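PDB 4Q7O: immunity protein from Neisseria meningitidis, which probably protects the bacterium that makes it by neutralising the toxin of its own contact-dependent growth-inhibition system. Local coordinates for residues K37-T48 / A107-F118. Residues are numbered along the deposited sequence; the frame is centred on the assembly and turned at random.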
loop_
_atom_site.group_PDB
_atom_site.type_symbol
_atom_site.label_atom_id
_atom_site.label_comp_id
_atom_site.label_asym_id
_atom_site.label_seq_id
_atom_site.Cartn_x
_atom_site.Cartn_y
_atom_site.Cartn_z
ATOM N N LYS B 37 15.735 -8.871 -9.192
ATOM C CA LYS B 37 15.747 -7.570 -9.843
ATOM C C LYS B 37 15.473 -7.725 -11.335
ATOM O O LYS B 37 14.837 -6.869 -11.938
ATOM C CB LYS B 37 17.062 -6.823 -9.580
ATOM C CG LYS B 37 17.203 -6.363 -8.133
ATOM C CD LYS B 37 18.453 -5.546 -7.905
ATOM C CE LYS B 37 18.570 -5.150 -6.443
ATOM N NZ LYS B 37 18.655 -6.332 -5.534
ATOM N N ASP B 38 15.933 -8.828 -11.922
ATOM C CA ASP B 38 15.651 -9.093 -13.333
ATOM C C ASP B 38 14.147 -9.237 -13.574
ATOM O O ASP B 38 13.618 -8.741 -14.572
ATOM C CB ASP B 38 16.385 -10.343 -13.825
ATOM C CG ASP B 38 17.869 -10.111 -14.036
ATOM O OD1 ASP B 38 18.298 -8.937 -14.069
ATOM O OD2 ASP B 38 18.602 -11.112 -14.183
ATOM N N THR B 39 13.455 -9.906 -12.660
ATOM C CA THR B 39 11.995 -10.000 -12.742
ATOM C C THR B 39 11.327 -8.627 -12.631
ATOM O O THR B 39 10.409 -8.308 -13.392
ATOM C CB THR B 39 11.453 -10.947 -11.671
ATOM O OG1 THR B 39 11.900 -12.273 -11.975
ATOM C CG2 THR B 39 9.922 -10.913 -11.619
ATOM N N LEU B 40 11.790 -7.809 -11.695
ATOM C CA LEU B 40 11.265 -6.450 -11.577
ATOM C C LEU B 40 11.450 -5.657 -12.874
ATOM O O LEU B 40 10.550 -4.936 -13.292
ATOM C CB LEU B 40 11.915 -5.722 -10.407
ATOM C CG LEU B 40 11.431 -4.297 -10.129
ATOM C CD1 LEU B 40 9.933 -4.258 -9.807
ATOM C CD2 LEU B 40 12.242 -3.691 -8.996
ATOM N N LEU B 41 12.609 -5.795 -13.514
ATOM C CA LEU B 41 12.837 -5.148 -14.802
ATOM C C LEU B 41 11.812 -5.592 -15.846
ATOM O O LEU B 41 11.313 -4.768 -16.612
ATOM C CB LEU B 41 14.271 -5.374 -15.297
ATOM C CG LEU B 41 15.336 -4.553 -14.574
ATOM C CD1 LEU B 41 16.708 -4.925 -15.089
ATOM C CD2 LEU B 41 15.090 -3.080 -14.777
ATOM N N GLU B 42 11.470 -6.882 -15.855
ATOM C CA GLU B 42 10.458 -7.380 -16.792
ATOM C C GLU B 42 9.081 -6.803 -16.467
ATOM O O GLU B 42 8.312 -6.461 -17.371
ATOM C CB GLU B 42 10.426 -8.914 -16.813
ATOM C CG GLU B 42 11.715 -9.550 -17.331
ATOM C CD GLU B 42 12.106 -9.057 -18.711
ATOM O OE1 GLU B 42 11.257 -9.091 -19.626
ATOM O OE2 GLU B 42 13.267 -8.629 -18.876
ATOM N N CYS B 43 8.784 -6.696 -15.175
ATOM C CA CYS B 43 7.572 -6.027 -14.712
ATOM C C CYS B 43 7.490 -4.588 -15.243
ATOM O O CYS B 43 6.444 -4.160 -15.726
ATOM C CB CYS B 43 7.512 -6.034 -13.177
ATOM S SG CYS B 43 6.180 -5.067 -12.472
ATOM N N PHE B 44 8.600 -3.852 -15.179
ATOM C CA PHE B 44 8.642 -2.493 -15.721
ATOM C C PHE B 44 8.434 -2.472 -17.238
ATOM O O PHE B 44 7.814 -1.555 -17.770
ATOM C CB PHE B 44 9.969 -1.794 -15.389
ATOM C CG PHE B 44 10.077 -1.310 -13.966
ATOM C CD1 PHE B 44 9.143 -0.426 -13.447
ATOM C CD2 PHE B 44 11.159 -1.680 -13.175
ATOM C CE1 PHE B 44 9.261 0.042 -12.149
ATOM C CE2 PHE B 44 11.288 -1.214 -11.879
ATOM C CZ PHE B 44 10.333 -0.357 -11.363
ATOM N N LYS B 45 8.957 -3.482 -17.927
ATOM C CA LYS B 45 8.917 -3.512 -19.393
ATOM C C LYS B 45 7.571 -3.908 -19.982
ATOM O O LYS B 45 7.161 -3.378 -21.020
ATOM C CB LYS B 45 9.960 -4.492 -19.932
ATOM C CG LYS B 45 11.370 -3.998 -19.850
ATOM C CD LYS B 45 12.287 -4.925 -20.606
ATOM C CE LYS B 45 13.231 -5.630 -19.671
ATOM N NZ LYS B 45 14.113 -6.576 -20.408
ATOM N N ASN B 46 6.900 -4.855 -19.335
ATOM C CA ASN B 46 5.742 -5.507 -19.942
ATOM C C ASN B 46 4.582 -4.562 -20.201
ATOM O O ASN B 46 3.769 -4.806 -21.083
ATOM C CB ASN B 46 5.265 -6.689 -19.095
ATOM C CG ASN B 46 6.040 -7.959 -19.363
ATOM O OD1 ASN B 46 7.122 -7.940 -19.951
ATOM N ND2 ASN B 46 5.487 -9.081 -18.917
ATOM N N ILE B 47 4.504 -3.481 -19.436
ATOM C CA ILE B 47 3.428 -2.518 -19.633
ATOM C C ILE B 47 3.459 -1.929 -21.054
ATOM O O ILE B 47 2.417 -1.620 -21.623
ATOM C CB ILE B 47 3.432 -1.415 -18.546
ATOM C CG1 ILE B 47 2.079 -0.692 -18.501
ATOM C CG2 ILE B 47 4.619 -0.449 -18.730
ATOM C CD1 ILE B 47 1.879 0.143 -17.249
ATOM N N THR B 48 4.652 -1.825 -21.641
ATOM C CA THR B 48 4.809 -1.267 -22.988
ATOM C C THR B 48 4.636 -2.304 -24.089
ATOM O O THR B 48 4.407 -1.954 -25.248
ATOM C CB THR B 48 6.205 -0.641 -23.183
ATOM O OG1 THR B 48 7.187 -1.682 -23.289
ATOM C CG2 THR B 48 6.557 0.278 -22.028
ATOM N N ALA B 107 -1.040 5.083 -14.901
ATOM C CA ALA B 107 -0.153 3.938 -14.683
ATOM C C ALA B 107 1.266 4.223 -15.170
ATOM O O ALA B 107 2.235 3.943 -14.463
ATOM C CB ALA B 107 -0.697 2.693 -15.352
ATOM N N TYR B 108 1.399 4.785 -16.367
ATOM C CA TYR B 108 2.729 5.145 -16.856
ATOM C C TYR B 108 3.433 6.159 -15.952
ATOM O O TYR B 108 4.635 6.072 -15.736
ATOM C CB TYR B 108 2.675 5.653 -18.296
ATOM C CG TYR B 108 2.819 4.549 -19.310
ATOM C CD1 TYR B 108 4.077 4.082 -19.687
ATOM C CD2 TYR B 108 1.709 3.966 -19.890
ATOM C CE1 TYR B 108 4.217 3.067 -20.619
ATOM C CE2 TYR B 108 1.840 2.950 -20.831
ATOM C CZ TYR B 108 3.094 2.506 -21.188
ATOM O OH TYR B 108 3.222 1.492 -22.110
ATOM N N HIS B 109 2.673 7.120 -15.440
ATOM C CA HIS B 109 3.159 8.088 -14.460
ATOM C C HIS B 109 3.740 7.348 -13.252
ATOM O O HIS B 109 4.878 7.596 -12.847
ATOM C CB HIS B 109 1.978 8.991 -14.074
ATOM C CG HIS B 109 2.268 10.018 -13.023
ATOM N ND1 HIS B 109 3.061 11.121 -13.253
ATOM C CD2 HIS B 109 1.790 10.154 -11.764
ATOM C CE1 HIS B 109 3.091 11.873 -12.165
ATOM N NE2 HIS B 109 2.326 11.311 -11.248
ATOM N N TYR B 110 2.980 6.411 -12.697
ATOM C CA TYR B 110 3.480 5.629 -11.569
ATOM C C TYR B 110 4.705 4.792 -11.919
ATOM O O TYR B 110 5.648 4.722 -11.140
ATOM C CB TYR B 110 2.394 4.711 -11.023
ATOM C CG TYR B 110 1.307 5.394 -10.225
ATOM C CD1 TYR B 110 1.608 6.393 -9.305
ATOM C CD2 TYR B 110 -0.025 5.015 -10.375
ATOM C CE1 TYR B 110 0.617 6.999 -8.558
ATOM C CE2 TYR B 110 -1.031 5.620 -9.626
ATOM C CZ TYR B 110 -0.703 6.614 -8.726
ATOM O OH TYR B 110 -1.685 7.212 -7.980
ATOM N N PHE B 111 4.684 4.140 -13.075
ATOM C CA PHE B 111 5.807 3.290 -13.466
ATOM C C PHE B 111 7.088 4.096 -13.663
ATOM O O PHE B 111 8.181 3.646 -13.322
ATOM C CB PHE B 111 5.470 2.473 -14.717
ATOM C CG PHE B 111 4.764 1.181 -14.419
ATOM C CD1 PHE B 111 3.592 1.165 -13.668
ATOM C CD2 PHE B 111 5.281 -0.023 -14.870
ATOM C CE1 PHE B 111 2.944 -0.031 -13.388
ATOM C CE2 PHE B 111 4.637 -1.221 -14.593
ATOM C CZ PHE B 111 3.468 -1.223 -13.854
ATOM N N ASN B 112 6.948 5.298 -14.204
ATOM C CA ASN B 112 8.099 6.154 -14.426
ATOM C C ASN B 112 8.695 6.603 -13.091
ATOM O O ASN B 112 9.918 6.662 -12.925
ATOM C CB ASN B 112 7.703 7.353 -15.284
ATOM C CG ASN B 112 8.897 8.146 -15.739
ATOM O OD1 ASN B 112 9.784 7.626 -16.425
ATOM N ND2 ASN B 112 8.927 9.414 -15.372
ATOM N N ILE B 113 7.825 6.898 -12.132
ATOM C CA ILE B 113 8.270 7.233 -10.782
ATOM C C ILE B 113 8.914 6.033 -10.084
ATOM O O ILE B 113 9.982 6.149 -9.475
ATOM C CB ILE B 113 7.106 7.778 -9.941
ATOM C CG1 ILE B 113 6.616 9.111 -10.515
ATOM C CG2 ILE B 113 7.526 7.958 -8.493
ATOM C CD1 ILE B 113 5.294 9.568 -9.933
ATOM N N ALA B 114 8.271 4.874 -10.187
ATOM C CA ALA B 114 8.785 3.655 -9.562
ATOM C C ALA B 114 10.149 3.238 -10.107
ATOM O O ALA B 114 11.038 2.865 -9.343
ATOM C CB ALA B 114 7.793 2.518 -9.706
ATOM N N ILE B 115 10.325 3.294 -11.420
ATOM C CA ILE B 115 11.603 2.879 -11.991
ATOM C C ILE B 115 12.704 3.885 -11.644
ATOM O O ILE B 115 13.863 3.518 -11.484
ATOM C CB ILE B 115 11.506 2.592 -13.504
ATOM C CG1 ILE B 115 12.649 1.664 -13.947
ATOM C CG2 ILE B 115 11.474 3.886 -14.322
ATOM C CD1 ILE B 115 12.540 1.242 -15.408
ATOM N N SER B 116 12.318 5.149 -11.496
ATOM C CA SER B 116 13.217 6.181 -11.005
ATOM C C SER B 116 13.687 5.859 -9.586
ATOM O O SER B 116 14.889 5.904 -9.303
ATOM C CB SER B 116 12.521 7.540 -11.020
ATOM O OG SER B 116 13.318 8.505 -10.370
ATOM N N ASP B 117 12.742 5.564 -8.692
ATOM C CA ASP B 117 13.098 5.151 -7.331
ATOM C C ASP B 117 14.081 3.987 -7.374
ATOM O O ASP B 117 15.084 3.973 -6.651
ATOM C CB ASP B 117 11.860 4.707 -6.530
ATOM C CG ASP B 117 10.966 5.866 -6.096
ATOM O OD1 ASP B 117 11.442 7.015 -5.993
ATOM O OD2 ASP B 117 9.772 5.613 -5.825
ATOM N N PHE B 118 13.796 3.016 -8.233
ATOM C CA PHE B 118 14.628 1.824 -8.329
ATOM C C PHE B 118 16.048 2.137 -8.809
ATOM O O PHE B 118 17.028 1.697 -8.202
ATOM C CB PHE B 118 13.975 0.776 -9.236
ATOM C CG PHE B 118 14.826 -0.446 -9.435
ATOM C CD1 PHE B 118 14.976 -1.376 -8.413
ATOM C CD2 PHE B 118 15.492 -0.658 -10.629
ATOM C CE1 PHE B 118 15.770 -2.499 -8.589
ATOM C CE2 PHE B 118 16.291 -1.780 -10.811
ATOM C CZ PHE B 118 16.429 -2.701 -9.790
#
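Phe-44 and Ile-115 illustrate how an aromatic knob from one helix fits a hole in the surface of its neighbour. With CG anti to its carbonyl carbon (chi1 -76°), Phe-44 swings its ring across the interface into a socket formed by Phe-111, Ala-114, Ile-115 and Phe-118. Followed outward, its CB meets Ile-115 CD1, and Phe-44 CG and CD2 lie beneath CD1 and CG1 of the same isoleucine. Phe-44 CD1 turns to Ile-115 CB and, at 4.1 Å, to Phe-111 CD2. Phe-44 CE1 approaches Ala-114 CB at 3.8 Å in the plane of the ring, Phe-44 CE2 faces Ile-115 CG1, and Phe-44 CZ, the tip, comes within 3.5 Å of Ile-115 CA, hard against the backbone of the opposing helix. Ile-115 CG1 stands almost exactly over the ring centre, 3.7 Å from the Phe-44 centroid, a CH-pi contact.

Phe-118 is the reciprocal knob, received among Lys-37, Leu-40, Leu-41 and Phe-44: Leu-40 CD2 rests on one face of its ring, while the aliphatic CD of Lys-37 borders the edge near CZ. Further along the segment, Ile-47 makes a CH-pi contact, its CD1 3.8 Å from the Phe-111 centroid and only 4° off the ring normal, with CG2 reaching Tyr-108. The carbonyl O of Cys-43 lies in the plane of the Phe-111 ring, at its edge, and accepts a hydrogen bond from Tyr-60. Phe-28 of helix 22-34 meets Phe-111 edge-to-face, and Tyr-136 of helix 126-139 also touches that residue, extending the aromatic core beyond the pair.

The segment axes approach to 10.8 Å and run nearly antiparallel, at 153°. This is knobs-into-holes packing of two antiparallel helices, built largely from aromatic side chains, within a fold that pairs helices with a four-stranded antiparallel sheet.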